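NADH dehydrogenase, putative (Plasmodium falciparum, PDB 5JWC) probably transfers electrons from NADH to ubiquinone through its bound FAD, as a type II NADH dehydrogenase of the malaria parasite. Local coordinates at residues 248-253 with 258-263; 359-364 with 377-382. All blocks are in the same frame, centred on the assembly; numbering follows the deposited sequence.

Contact 1 (248-253 with 258-263)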
loop_
_atom_site.group_PDB
_atom_site.type_symbol
_atom_site.label_atom_id
_atom_site.label_comp_id
_atom_site.label_asym_id
_atom_site.label_seq_id
_atom_site.Cartn_x
_atom_site.Cartn_y
_atom_site.Cartn_z
ATOM N N PHE A 248 -3.657 35.582 -1.477
ATOM C CA PHE A 248 -4.132 34.777 -2.602
ATOM C C PHE A 248 -4.540 33.367 -2.153
ATOM O O PHE A 248 -5.538 32.817 -2.635
ATOM C CB PHE A 248 -3.068 34.693 -3.696
ATOM C CG PHE A 248 -3.441 33.796 -4.836
ATOM C CD1 PHE A 248 -4.607 34.008 -5.552
ATOM C CD2 PHE A 248 -2.620 32.741 -5.201
ATOM C CE1 PHE A 248 -4.947 33.176 -6.606
ATOM C CE2 PHE A 248 -2.947 31.918 -6.249
ATOM C CZ PHE A 248 -4.113 32.125 -6.952
ATOM N N THR A 249 -3.786 32.803 -1.213
ATOM C CA THR A 249 -4.099 31.484 -0.668
ATOM C C THR A 249 -5.431 31.476 0.094
ATOM O O THR A 249 -6.265 30.586 -0.124
ATOM C CB THR A 249 -2.963 30.968 0.256
ATOM O OG1 THR A 249 -1.736 30.918 -0.486
ATOM C CG2 THR A 249 -3.282 29.585 0.770
ATOM N N LYS A 250 -5.633 32.461 0.976
ATOM C CA LYS A 250 -6.883 32.575 1.735
ATOM C C LYS A 250 -8.069 32.764 0.793
ATOM O O LYS A 250 -9.152 32.212 0.995
ATOM C CB LYS A 250 -6.828 33.766 2.709
ATOM C CG LYS A 250 -8.186 34.087 3.354
ATOM C CD LYS A 250 -8.046 34.983 4.587
ATOM C CE LYS A 250 -7.054 34.455 5.602
ATOM N NZ LYS A 250 -6.937 35.392 6.763
ATOM N N GLU A 251 -7.852 33.569 -0.239
ATOM C CA GLU A 251 -8.870 33.820 -1.240
ATOM C C GLU A 251 -9.193 32.567 -2.053
ATOM O O GLU A 251 -10.359 32.295 -2.353
ATOM C CB GLU A 251 -8.410 34.961 -2.132
ATOM C CG GLU A 251 -9.187 35.182 -3.395
ATOM C CD GLU A 251 -8.554 36.295 -4.216
ATOM O OE1 GLU A 251 -8.337 36.108 -5.439
ATOM O OE2 GLU A 251 -8.245 37.351 -3.606
ATOM N N ASN A 252 -8.166 31.804 -2.414
ATOM C CA ASN A 252 -8.399 30.571 -3.148
ATOM C C ASN A 252 -9.202 29.597 -2.261
ATOM O O ASN A 252 -10.137 28.950 -2.728
ATOM C CB ASN A 252 -7.077 29.950 -3.606
ATOM C CG ASN A 252 -7.253 29.005 -4.779
ATOM O OD1 ASN A 252 -7.991 29.306 -5.718
ATOM N ND2 ASN A 252 -6.592 27.842 -4.722
ATOM N N PHE A 253 -8.854 29.525 -0.975
ATOM C CA PHE A 253 -9.561 28.646 -0.043
ATOM C C PHE A 253 -11.029 29.085 0.126
ATOM O O PHE A 253 -11.924 28.246 0.073
ATOM C CB PHE A 253 -8.842 28.587 1.321
ATOM C CG PHE A 253 -7.684 27.590 1.372
ATOM C CD1 PHE A 253 -7.106 27.103 0.199
ATOM C CD2 PHE A 253 -7.205 27.126 2.585
ATOM C CE1 PHE A 253 -6.054 26.168 0.242
ATOM C CE2 PHE A 253 -6.149 26.189 2.647
ATOM C CZ PHE A 253 -5.579 25.713 1.468
ATOM N N ILE A 258 -13.598 26.346 1.646
ATOM C CA ILE A 258 -12.877 25.883 2.822
ATOM C C ILE A 258 -13.076 26.892 3.947
ATOM O O ILE A 258 -12.982 28.093 3.709
ATOM C CB ILE A 258 -11.365 25.724 2.511
ATOM C CG1 ILE A 258 -11.135 24.551 1.549
ATOM C CG2 ILE A 258 -10.562 25.555 3.793
ATOM C CD1 ILE A 258 -9.838 24.649 0.756
ATOM N N ASN A 259 -13.361 26.428 5.163
ATOM C CA ASN A 259 -13.420 27.344 6.285
ATOM C C ASN A 259 -12.020 27.718 6.742
ATOM O O ASN A 259 -11.292 26.881 7.274
ATOM C CB ASN A 259 -14.204 26.761 7.458
ATOM C CG ASN A 259 -15.703 26.828 7.243
ATOM O OD1 ASN A 259 -16.230 26.274 6.287
ATOM N ND2 ASN A 259 -16.397 27.523 8.138
ATOM N N VAL A 260 -11.657 28.980 6.546
ATOM C CA VAL A 260 -10.346 29.442 6.979
ATOM C C VAL A 260 -10.434 30.069 8.366
ATOM O O VAL A 260 -10.919 31.191 8.537
ATOM C CB VAL A 260 -9.750 30.455 6.014
ATOM C CG1 VAL A 260 -8.354 30.833 6.479
ATOM C CG2 VAL A 260 -9.699 29.871 4.614
ATOM N N LEU A 261 -9.959 29.325 9.350
ATOM C CA LEU A 261 -10.023 29.749 10.736
ATOM C C LEU A 261 -8.656 30.283 11.170
ATOM O O LEU A 261 -8.034 29.801 12.125
ATOM C CB LEU A 261 -10.491 28.581 11.619
ATOM C CG LEU A 261 -12.010 28.383 11.775
ATOM C CD1 LEU A 261 -12.788 28.634 10.508
ATOM C CD2 LEU A 261 -12.374 27.016 12.333
ATOM N N THR A 262 -8.166 31.280 10.443
ATOM C CA THR A 262 -7.012 32.049 10.907
ATOM C C THR A 262 -7.338 32.734 12.242
ATOM O O THR A 262 -8.512 32.874 12.604
ATOM C CB THR A 262 -6.572 33.094 9.876
ATOM O OG1 THR A 262 -7.719 33.607 9.192
ATOM C CG2 THR A 262 -5.643 32.451 8.863
ATOM N N ASN A 263 -6.302 33.126 12.978
ATOM C CA ASN A 263 -6.471 33.760 14.297
ATOM C C ASN A 263 -7.238 32.872 15.276
ATOM O O ASN A 263 -8.026 33.366 16.089
ATOM C CB ASN A 263 -7.175 35.131 14.175
ATOM C CG ASN A 263 -6.361 36.124 13.358
ATOM O OD1 ASN A 263 -5.263 36.496 13.750
ATOM N ND2 ASN A 263 -6.899 36.548 12.222
#
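Lys250 and Phe253 of helix 243-255 face Ile258, Val260 and Thr262 of segment 258-263, the helix segment and strand 259-262 running roughly antiparallel at 142° with their axes 8.8 Å apart. This is the second half of a beta-alpha-beta unit, strand 227-232, helix 243-255, strand 259-262, in a parallel, Rossmann-like sheet that is probably the NADH-binding part of the enzyme. The chain turns tightly between the two, and Ile258 N donates to Phe253 O at 3.0 Å.

Next to that bond, Ile258 lays CD1 over one face of the Phe253 ring, 3.8 Å from the centroid and 19° off the normal. The phenyl group reaches this methyl because CG lies anti to its own carbonyl carbon (chi1 -83°). Val260 adds CG2 near the ring plane, 3.6 Å from Phe253 CB. Val201 and Thr204 of helix 198-218 also pack on Phe253, so that the ring sits between helix 198-218 and the sheet, where it also touches Ile230 of strand 227-232.

Farther along the strand the contact turns polar. Lys250 stretches past Val260, its CE resting 3.9 Å from Val260 CG1, and its chain bends near the end. Its ammonium is gripped twice, by the backbone carbonyl of Asn235 and by the side chain of Thr262, where Lys250 NZ lies 3.1 Å from OG1.

Contact 2 (359-364 with 377-382)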
loop_
_atom_site.group_PDB
_atom_site.type_symbol
_atom_site.label_atom_id
_atom_site.label_comp_id
_atom_site.label_asym_id
_atom_site.label_seq_id
_atom_site.Cartn_x
_atom_site.Cartn_y
_atom_site.Cartn_z
ATOM N N ILE A 359 40.656 42.749 13.252
ATOM C CA ILE A 359 41.192 44.094 13.031
ATOM C C ILE A 359 42.465 44.061 12.178
ATOM O O ILE A 359 42.574 44.790 11.193
ATOM C CB ILE A 359 41.463 44.810 14.366
ATOM C CG1 ILE A 359 40.131 45.208 15.007
ATOM C CG2 ILE A 359 42.318 46.057 14.152
ATOM C CD1 ILE A 359 40.211 45.503 16.482
ATOM N N LYS A 360 43.413 43.201 12.546
ATOM C CA LYS A 360 44.650 43.036 11.770
ATOM C C LYS A 360 44.364 42.652 10.320
ATOM O O LYS A 360 44.989 43.177 9.405
ATOM C CB LYS A 360 45.554 41.993 12.430
ATOM C CG LYS A 360 45.950 42.345 13.858
ATOM C CD LYS A 360 47.022 41.408 14.402
ATOM C CE LYS A 360 47.047 41.456 15.932
ATOM N NZ LYS A 360 48.021 40.481 16.502
ATOM N N ILE A 361 43.424 41.733 10.116
ATOM C CA ILE A 361 43.039 41.292 8.776
ATOM C C ILE A 361 42.522 42.448 7.899
ATOM O O ILE A 361 42.779 42.502 6.692
ATOM C CB ILE A 361 41.958 40.183 8.862
ATOM C CG1 ILE A 361 42.552 38.912 9.472
ATOM C CG2 ILE A 361 41.370 39.874 7.494
ATOM C CD1 ILE A 361 41.532 37.825 9.706
ATOM N N LEU A 362 41.801 43.376 8.519
ATOM C CA LEU A 362 41.195 44.498 7.800
ATOM C C LEU A 362 42.229 45.430 7.157
ATOM O O LEU A 362 43.258 45.765 7.750
ATOM C CB LEU A 362 40.256 45.287 8.721
ATOM C CG LEU A 362 39.021 44.486 9.153
ATOM C CD1 LEU A 362 37.914 45.394 9.689
ATOM C CD2 LEU A 362 38.494 43.597 8.019
ATOM N N THR A 363 41.943 45.802 5.913
ATOM C CA THR A 363 42.826 46.627 5.090
ATOM C C THR A 363 42.617 48.127 5.334
ATOM O O THR A 363 41.509 48.657 5.217
ATOM C CB THR A 363 42.607 46.299 3.581
ATOM O OG1 THR A 363 43.479 45.232 3.191
ATOM C CG2 THR A 363 42.886 47.507 2.683
ATOM N N GLY A 364 43.710 48.781 5.718
ATOM C CA GLY A 364 43.743 50.200 6.031
ATOM C C GLY A 364 43.743 50.328 7.548
ATOM O O GLY A 364 43.905 49.317 8.245
ATOM N N SER A 377 34.320 37.914 1.883
ATOM C CA SER A 377 34.568 36.633 1.218
ATOM C C SER A 377 35.512 35.740 2.016
ATOM O O SER A 377 35.239 34.561 2.208
ATOM C CB SER A 377 35.140 36.835 -0.186
ATOM O OG SER A 377 36.547 37.012 -0.131
ATOM N N GLU A 378 36.637 36.294 2.454
ATOM C CA GLU A 378 37.636 35.515 3.174
ATOM C C GLU A 378 37.179 35.114 4.574
ATOM O O GLU A 378 37.389 33.975 5.001
ATOM C CB GLU A 378 38.959 36.284 3.257
ATOM C CG GLU A 378 39.971 35.666 4.211
ATOM C CD GLU A 378 41.276 36.452 4.322
ATOM O OE1 GLU A 378 41.231 37.695 4.482
ATOM O OE2 GLU A 378 42.349 35.813 4.255
ATOM N N LEU A 379 36.554 36.037 5.295
ATOM C CA LEU A 379 36.247 35.771 6.691
ATOM C C LEU A 379 35.012 34.886 6.823
ATOM O O LEU A 379 34.812 34.222 7.840
ATOM C CB LEU A 379 36.031 37.091 7.435
ATOM C CG LEU A 379 37.285 37.910 7.768
ATOM C CD1 LEU A 379 36.895 39.278 8.320
ATOM C CD2 LEU A 379 38.165 37.153 8.755
ATOM N N THR A 380 34.199 34.849 5.776
ATOM C CA THR A 380 33.001 34.017 5.795
ATOM C C THR A 380 33.365 32.523 5.781
ATOM O O THR A 380 32.607 31.689 6.264
ATOM C CB THR A 380 32.075 34.386 4.611
ATOM O OG1 THR A 380 30.740 33.941 4.858
ATOM C CG2 THR A 380 32.563 33.785 3.327
ATOM N N LYS A 381 34.560 32.192 5.291
ATOM C CA LYS A 381 35.039 30.809 5.347
ATOM C C LYS A 381 35.227 30.358 6.794
ATOM O O LYS A 381 35.144 29.169 7.094
ATOM C CB LYS A 381 36.332 30.639 4.530
ATOM C CG LYS A 381 36.081 30.743 3.014
ATOM C CD LYS A 381 37.371 30.791 2.193
ATOM C CE LYS A 381 38.164 32.065 2.434
ATOM N NZ LYS A 381 39.287 32.252 1.468
ATOM N N THR A 382 35.438 31.313 7.693
ATOM C CA THR A 382 35.544 31.030 9.117
ATOM C C THR A 382 34.269 31.364 9.886
ATOM O O THR A 382 33.866 30.630 10.791
ATOM C CB THR A 382 36.713 31.821 9.761
ATOM O OG1 THR A 382 37.954 31.439 9.154
ATOM C CG2 THR A 382 36.776 31.554 11.234
#
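Ile361, in the last turn of helix 355-361, meets Leu379 of helix 376-380 through a single pair of methyl groups, Ile361 CD1 and Leu379 CD2, 3.6 Å apart. The two backbones stay well separated, with 9.0 Å between Ile361 CA and Leu379 CA, and the side chains span the gap by running alongside each other, each pointing toward the other's backbone. With chi1 at -67° the CG1 branch of Ile361 swings away from its carbonyl, and the extended chain carries CD1 across to Leu379.

Leu379 is buried and forms the tight side of the contact. The other side is loose: Glu378 is exposed, and its extended chain brings OE1 only to van der Waals distance of Ile361 CG2, at 3.7 Å. No hydrogen bond joins the two segments, and just 142 Å² of surface is buried between them, so this is apolar packing with a carboxylate along its solvent-facing border.

Both helices belong to the helical insertion of PfNDH2. Ile359 and Leu362 pack on Phe406 of helix 403-416, Leu379 touches Leu386 in the loop that follows, and beyond Leu379 the backbone of Lys381 is hydrogen-bonded to Ser452, tying segment 377-382 to a later part of the chain.

Overall arrangement
Contacts 1 and 2 come one after the other along the chain and share no helix or strand; their centres are about 48 Å apart and their nearest atoms about 33 Å. Contact 1 belongs to the pyridine nucleotide-disulphide oxidoreductase fold, where a helix packs on an outermost strand of a parallel sheet, while contact 2 lies in the helical insertion, farther from the centre of the chain. The first buries 299 Å², about twice the second's area, and combines an aromatic centre with backbone and lysine hydrogen bonds. The second has apolar and van der Waals contacts alone. Each is partly buried, but only in contact 1 does a polar side chain hydrogen-bond across the interface.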